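Local coordinates for protein serine protease (PDB 3WY8) that probably cleaves peptide bonds in proteins as a secreted trypsin-like serine endopeptidase, with keratin among its substrates, at residues Tyr91-Ala96 / Asn186-Tyr191; Val59-Tyr62 / Pro68-Lys71. All coordinates share one frame; numbering follows the deposited sequence.

Contact 1: residues Tyr91-Ala96 / Asn186-Tyr191; sequences YDTAFA and NSVNSY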
ATOM      1  N   TYR A  91      -9.869  -8.717   1.852  1.00 18.36           N
ATOM      2  CA  TYR A  91      -8.660  -9.076   1.128  1.00 18.36           C
ATOM      3  C   TYR A  91      -8.164  -7.939   0.230  1.00 18.10           C
ATOM      4  O   TYR A  91      -7.649  -8.179  -0.863  1.00 17.70           O
ATOM      5  CB  TYR A  91      -8.902 -10.364   0.324  1.00 18.50           C
ATOM      6  CG  TYR A  91      -9.447 -11.511   1.154  1.00 19.08           C
ATOM      7  CD1 TYR A  91      -8.608 -12.264   1.972  1.00 19.31           C
ATOM      8  CD2 TYR A  91     -10.805 -11.834   1.126  1.00 20.18           C
ATOM      9  CE1 TYR A  91      -9.106 -13.319   2.741  1.00 20.92           C
ATOM     10  CE2 TYR A  91     -11.310 -12.894   1.884  1.00 21.21           C
ATOM     11  CZ  TYR A  91     -10.456 -13.628   2.687  1.00 21.31           C
ATOM     12  OH  TYR A  91     -10.947 -14.675   3.440  1.00 22.85           O
ATOM     13  N   ASP A  92      -8.303  -6.702   0.713  1.00 17.67           N
ATOM     14  CA  ASP A  92      -7.886  -5.521  -0.045  1.00 17.54           C
ATOM     15  C   ASP A  92      -6.378  -5.278   0.079  1.00 17.46           C
ATOM     16  O   ASP A  92      -5.932  -4.322   0.712  1.00 17.65           O
ATOM     17  CB  ASP A  92      -8.691  -4.283   0.391  1.00 17.37           C
ATOM     18  CG  ASP A  92      -8.474  -3.081  -0.522  1.00 17.97           C
ATOM     19  OD1 ASP A  92      -7.979  -3.264  -1.656  1.00 16.44           O
ATOM     20  OD2 ASP A  92      -8.813  -1.949  -0.099  1.00 18.37           O
ATOM     21  N   THR A  93      -5.602  -6.174  -0.522  1.00 16.97           N
ATOM     22  CA  THR A  93      -4.164  -6.001  -0.659  1.00 16.78           C
ATOM     23  C   THR A  93      -3.768  -6.641  -1.973  1.00 16.72           C
ATOM     24  O   THR A  93      -4.360  -7.637  -2.390  1.00 16.63           O
ATOM     25  CB  THR A  93      -3.378  -6.645   0.508  1.00 16.51           C
ATOM     26  OG1 THR A  93      -3.689  -5.962   1.727  1.00 16.78           O
ATOM     27  CG2 THR A  93      -1.869  -6.557   0.283  1.00 16.62           C
ATOM     28  N   ALA A  94      -2.778  -6.049  -2.628  1.00 16.68           N
ATOM     29  CA  ALA A  94      -2.272  -6.577  -3.881  1.00 16.92           C
ATOM     30  C   ALA A  94      -0.806  -6.214  -4.054  1.00 17.20           C
ATOM     31  O   ALA A  94      -0.262  -5.395  -3.312  1.00 17.02           O
ATOM     32  CB  ALA A  94      -3.104  -6.058  -5.045  1.00 16.69           C
ATOM     33  N   PHE A  95      -0.164  -6.850  -5.027  1.00 17.13           N
ATOM     34  CA  PHE A  95       1.250  -6.655  -5.253  1.00 17.45           C
ATOM     35  C   PHE A  95       1.502  -6.421  -6.725  1.00 17.65           C
ATOM     36  O   PHE A  95       1.004  -7.149  -7.582  1.00 18.11           O
ATOM     37  CB  PHE A  95       2.058  -7.851  -4.736  1.00 17.28           C
ATOM     38  CG  PHE A  95       1.850  -8.115  -3.276  1.00 17.00           C
ATOM     39  CD1 PHE A  95       2.668  -7.516  -2.325  1.00 16.90           C
ATOM     40  CD2 PHE A  95       0.801  -8.927  -2.848  1.00 17.07           C
ATOM     41  CE1 PHE A  95       2.462  -7.740  -0.963  1.00 17.37           C
ATOM     42  CE2 PHE A  95       0.579  -9.152  -1.488  1.00 17.11           C
ATOM     43  CZ  PHE A  95       1.415  -8.561  -0.545  1.00 16.94           C
ATOM     44  N   ALA A  96       2.249  -5.365  -7.007  1.00 17.92           N
ATOM     45  CA  ALA A  96       2.629  -5.056  -8.366  1.00 18.14           C
ATOM     46  C   ALA A  96       4.070  -5.499  -8.570  1.00 18.61           C
ATOM     47  O   ALA A  96       4.895  -5.386  -7.660  1.00 18.69           O
ATOM     48  CB  ALA A  96       2.474  -3.572  -8.611  1.00 18.31           C
ATOM     49  N   ASN A 186       3.025  -5.223   7.506  1.00 15.92           N
ATOM     50  CA  ASN A 186       2.034  -6.210   7.925  1.00 15.73           C
ATOM     51  C   ASN A 186       0.584  -5.811   7.609  1.00 15.64           C
ATOM     52  O   ASN A 186      -0.347  -6.510   7.996  1.00 15.40           O
ATOM     53  CB  ASN A 186       2.231  -6.536   9.415  1.00 15.83           C
ATOM     54  CG  ASN A 186       1.303  -7.633   9.923  1.00 16.09           C
ATOM     55  OD1 ASN A 186       0.586  -7.431  10.903  1.00 16.53           O
ATOM     56  ND2 ASN A 186       1.313  -8.798   9.265  1.00 16.72           N
ATOM     57  N   SER A 187       0.406  -4.688   6.905  1.00 15.24           N
ATOM     58  CA  SER A 187      -0.891  -4.302   6.328  1.00 15.11           C
ATOM     59  C   SER A 187      -0.713  -3.129   5.364  1.00 14.88           C
ATOM     60  O   SER A 187       0.415  -2.691   5.116  1.00 14.61           O
ATOM     61  CB  SER A 187      -1.923  -3.966   7.414  1.00 15.14           C
ATOM     62  OG  SER A 187      -3.226  -3.873   6.854  1.00 15.84           O
ATOM     63  N   VAL A 188      -1.826  -2.648   4.810  1.00 14.86           N
ATOM     64  CA  VAL A 188      -1.860  -1.444   3.973  1.00 15.21           C
ATOM     65  C   VAL A 188      -3.052  -0.578   4.364  1.00 15.48           C
ATOM     66  O   VAL A 188      -4.027  -1.077   4.917  1.00 15.49           O
ATOM     67  CB  VAL A 188      -1.972  -1.771   2.457  1.00 15.14           C
ATOM     68  CG1 VAL A 188      -0.715  -2.466   1.952  1.00 15.18           C
ATOM     69  CG2 VAL A 188      -3.217  -2.612   2.161  1.00 15.11           C
ATOM     70  N   ASN A 189      -2.972   0.720   4.079  1.00 15.55           N
ATOM     71  CA  ASN A 189      -4.139   1.594   4.192  1.00 15.41           C
ATOM     72  C   ASN A 189      -5.232   1.166   3.210  1.00 15.79           C
ATOM     73  O   ASN A 189      -4.991   1.088   2.004  1.00 15.82           O
ATOM     74  CB  ASN A 189      -3.745   3.047   3.914  1.00 15.65           C
ATOM     75  CG  ASN A 189      -2.711   3.570   4.890  1.00 15.25           C
ATOM     76  OD1 ASN A 189      -2.768   3.290   6.088  1.00 16.84           O
ATOM     77  ND2 ASN A 189      -1.762   4.353   4.381  1.00 15.15           N
ATOM     78  N   SER A 190      -6.428   0.885   3.724  1.00 15.90           N
ATOM     79  CA  SER A 190      -7.513   0.379   2.874  1.00 16.39           C
ATOM     80  C   SER A 190      -8.762   1.257   2.849  1.00 16.69           C
ATOM     81  O   SER A 190      -9.234   1.648   1.774  1.00 16.97           O
ATOM     82  CB  SER A 190      -7.881  -1.057   3.271  1.00 16.47           C
ATOM     83  OG  SER A 190      -9.056  -1.483   2.592  1.00 17.02           O
ATOM     84  N   TYR A 191      -9.313   1.555   4.020  1.00 17.25           N
ATOM     85  CA  TYR A 191     -10.527   2.357   4.079  1.00 17.89           C
ATOM     86  C   TYR A 191     -10.672   3.153   5.365  1.00 18.49           C
ATOM     87  O   TYR A 191     -10.038   2.855   6.380  1.00 18.52           O
ATOM     88  CB  TYR A 191     -11.782   1.488   3.849  1.00 17.48           C
ATOM     89  CG  TYR A 191     -12.131   0.534   4.980  1.00 17.42           C
ATOM     90  CD1 TYR A 191     -12.976   0.929   6.022  1.00 17.13           C
ATOM     91  CD2 TYR A 191     -11.631  -0.768   4.996  1.00 17.83           C
ATOM     92  CE1 TYR A 191     -13.302   0.049   7.060  1.00 17.03           C
ATOM     93  CE2 TYR A 191     -11.956  -1.656   6.025  1.00 17.24           C
ATOM     94  CZ  TYR A 191     -12.788  -1.239   7.049  1.00 16.92           C
ATOM     95  OH  TYR A 191     -13.107  -2.103   8.067  1.00 18.08           O
TER

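Contact 2: residues Val59-Tyr62 / Pro68-Lys71; sequences VPAY and PYGK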
ATOM      1  N   VAL A  59       6.498   5.754  -7.846  1.00 17.78           N
ATOM      2  CA  VAL A  59       7.549   6.756  -7.702  1.00 17.62           C
ATOM      3  C   VAL A  59       8.115   6.734  -6.277  1.00 17.42           C
ATOM      4  O   VAL A  59       7.566   7.372  -5.381  1.00 17.35           O
ATOM      5  CB  VAL A  59       7.059   8.184  -8.069  1.00 17.62           C
ATOM      6  CG1 VAL A  59       8.238   9.125  -8.176  1.00 17.69           C
ATOM      7  CG2 VAL A  59       6.270   8.179  -9.382  1.00 17.79           C
ATOM      8  N   PRO A  60       9.217   5.985  -6.063  1.00 17.33           N
ATOM      9  CA  PRO A  60       9.836   5.907  -4.739  1.00 17.39           C
ATOM     10  C   PRO A  60      10.331   7.274  -4.293  1.00 17.25           C
ATOM     11  O   PRO A  60      10.870   8.028  -5.108  1.00 17.74           O
ATOM     12  CB  PRO A  60      11.036   4.973  -4.948  1.00 17.38           C
ATOM     13  CG  PRO A  60      10.849   4.334  -6.258  1.00 17.82           C
ATOM     14  CD  PRO A  60       9.953   5.206  -7.073  1.00 17.42           C
ATOM     15  N   ALA A  61      10.124   7.591  -3.015  1.00 17.13           N
ATOM     16  CA  ALA A  61      10.603   8.845  -2.417  1.00 16.76           C
ATOM     17  C   ALA A  61      10.111  10.101  -3.149  1.00 16.94           C
ATOM     18  O   ALA A  61      10.797  11.127  -3.171  1.00 16.79           O
ATOM     19  CB  ALA A  61      12.139   8.842  -2.285  1.00 17.01           C
ATOM     20  N   TYR A  62       8.923  10.011  -3.746  1.00 16.45           N
ATOM     21  CA  TYR A  62       8.274  11.153  -4.386  1.00 16.83           C
ATOM     22  C   TYR A  62       8.195  12.330  -3.417  1.00 16.91           C
ATOM     23  O   TYR A  62       7.865  12.156  -2.245  1.00 16.90           O
ATOM     24  CB  TYR A  62       6.862  10.759  -4.827  1.00 16.97           C
ATOM     25  CG  TYR A  62       6.061  11.846  -5.524  1.00 17.54           C
ATOM     26  CD1 TYR A  62       5.985  11.894  -6.915  1.00 17.85           C
ATOM     27  CD2 TYR A  62       5.350  12.801  -4.791  1.00 18.24           C
ATOM     28  CE1 TYR A  62       5.243  12.879  -7.567  1.00 18.57           C
ATOM     29  CE2 TYR A  62       4.596  13.792  -5.437  1.00 18.92           C
ATOM     30  CZ  TYR A  62       4.549  13.822  -6.822  1.00 19.19           C
ATOM     31  OH  TYR A  62       3.802  14.790  -7.466  1.00 19.34           O
ATOM     32  N   PRO A  68      13.353  11.121  -7.452  1.00 20.81           N
ATOM     33  CA  PRO A  68      14.815  11.009  -7.291  1.00 20.88           C
ATOM     34  C   PRO A  68      15.396   9.665  -7.735  1.00 21.02           C
ATOM     35  O   PRO A  68      16.586   9.592  -8.071  1.00 20.93           O
ATOM     36  CB  PRO A  68      15.029  11.216  -5.788  1.00 20.98           C
ATOM     37  CG  PRO A  68      13.718  10.894  -5.159  1.00 21.09           C
ATOM     38  CD  PRO A  68      12.664  11.264  -6.154  1.00 20.80           C
ATOM     39  N   TYR A  69      14.564   8.624  -7.744  1.00 20.81           N
ATOM     40  CA  TYR A  69      14.984   7.289  -8.177  1.00 20.85           C
ATOM     41  C   TYR A  69      14.214   6.824  -9.417  1.00 20.70           C
ATOM     42  O   TYR A  69      14.148   5.630  -9.712  1.00 21.01           O
ATOM     43  CB  TYR A  69      14.867   6.288  -7.015  1.00 20.83           C
ATOM     44  CG  TYR A  69      15.573   6.760  -5.762  1.00 21.98           C
ATOM     45  CD1 TYR A  69      16.955   6.620  -5.622  1.00 23.46           C
ATOM     46  CD2 TYR A  69      14.867   7.372  -4.729  1.00 22.98           C
ATOM     47  CE1 TYR A  69      17.611   7.064  -4.481  1.00 24.05           C
ATOM     48  CE2 TYR A  69      15.512   7.821  -3.585  1.00 23.76           C
ATOM     49  CZ  TYR A  69      16.884   7.663  -3.468  1.00 24.69           C
ATOM     50  OH  TYR A  69      17.526   8.103  -2.336  1.00 25.94           O
ATOM     51  N   GLY A  70      13.648   7.787 -10.146  1.00 20.62           N
ATOM     52  CA  GLY A  70      12.921   7.523 -11.384  1.00 20.55           C
ATOM     53  C   GLY A  70      11.476   7.092 -11.200  1.00 20.39           C
ATOM     54  O   GLY A  70      10.991   6.943 -10.069  1.00 20.42           O
ATOM     55  N   LYS A  71      10.790   6.910 -12.327  1.00 20.46           N
ATOM     56  CA  LYS A  71       9.406   6.451 -12.350  1.00 20.58           C
ATOM     57  C   LYS A  71       9.397   5.013 -12.846  1.00 20.63           C
ATOM     58  O   LYS A  71       9.965   4.712 -13.900  1.00 20.73           O
ATOM     59  CB  LYS A  71       8.557   7.328 -13.278  1.00 20.95           C
ATOM     60  CG  LYS A  71       8.449   8.796 -12.863  1.00 21.77           C
ATOM     61  CD  LYS A  71       7.785   9.643 -13.960  1.00 24.66           C
ATOM     62  CE  LYS A  71       8.694   9.800 -15.184  1.00 27.03           C
ATOM     63  NZ  LYS A  71       8.094  10.645 -16.263  1.00 28.86           N
TER
HETATM   64  O   HOH W   1      11.705   8.323  -7.628  1.00 18.72           O

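Contact 1: residues Tyr91-Ala96 / Asn186-Tyr191
Asp-92 reaches across to Ser-190 with its carboxylate: Ser-190 OG donates to Asp-92 OD2 over 2.7 Å. The hydroxyl meets OD2 on its anti side, 18° out of the carboxylate plane. Asp-92 CG stands anti to the backbone N (chi1 -170°), which carries the carboxylate over toward the second segment, while Ser-190 OG, also anti to its backbone N (chi1 171°), comes to meet it. OD2 is also hydrogen-bonded to His-43 ND1, so two bonds grip the same oxygen. Together with Ser-171, Asp-92 and His-43 have the charge-relay geometry of a Ser-His-Asp triad, consistent with the active site of a chymotrypsin-fold protease, where the aspartate and histidine come from the first barrel and the serine from the second. Ser-190, brought in from the second domain, would then be a second-shell residue, its bond consistent with holding the carboxylate in place. The backbone turns at Asp-92 in an inverse gamma turn, and Asp-92 O lies 3.5 Å from Val-188 CG2. Next along, Thr-93 crosses Val-188 at a slant, its OG1 meeting the same methyl, CG2, at 3.4 Å. That hydroxyl makes a weak 3.0 Å bond to Asp-92 O, but its stronger polar partner is the indole NE1 of Trp-205. Beyond it, Ala-94 enters strand 94-98 of the first barrel.

Contact 2: residues Val59-Tyr62 / Pro68-Lys71
The outer end of strand 55-60, in the six-stranded antiparallel barrel, faces the loop that leads back into strand 72-78, the next strand in the chain and its antiparallel neighbour in the sheet, so the contact closes the base of a beta hairpin's long connection; Val-59 to Tyr-62 form a type II beta turn where the connection begins. The two sides meet through small apolar contacts and one shared water. Ala-61, with the positive phi of 56° at the third position of the turn, directs its methyl at Pro-68 and Tyr-69. Ala-61 CB lies 3.9 Å from Pro-68 CG and 3.8 Å from Tyr-69 CE2, where it meets the edge of the phenol ring near the ring plane instead of a face. Tyr-69 CG lies anti to the carbonyl carbon (chi1 -52°), which sets the ring beside Ala-61, and the ring also packs on Val-109 and Val-110 of helix 106-110. Pro-68 CD rests 3.5 Å from Ala-61 O. On the strand side, Pro-60 CD touches Gly-70 O at 3.6 Å, while Val-59 and Lys-71 run side by side and point the same way, Val-59 CG2 to Lys-71 CG at 4.2 Å; the lysine chain then bends at chi3 and leads its amine away. Gly-70 has a phi of 83°, a conformation that suits glycine. Between the two backbones a water ties three polar groups together: it accepts from Tyr-69 N at 2.9 Å and donates to Gly-70 O and, at 2.7 Å, to Pro-60 O.

How the contacts relate
Contact 2 closes before contact 1 opens along the chain, and their centres lie 21 Å apart, with nearest atoms about 10 Å from each other. Both reach the six-stranded antiparallel barrel: 59-62 ends its strand 55-60, and 91-96 runs into strand 94-98. Strand 72-78, entered just after 68-71, lies between those two in the sheet. Contact 2 sits at the barrel's periphery, where a loop meets a strand end, its centre about 16 Å from that of the chain. The centre of contact 1 lies only about 5 Å from it, and the contact joins the barrel to strand 185-188 of the other sheet, across the interface that holds the probable catalytic triad.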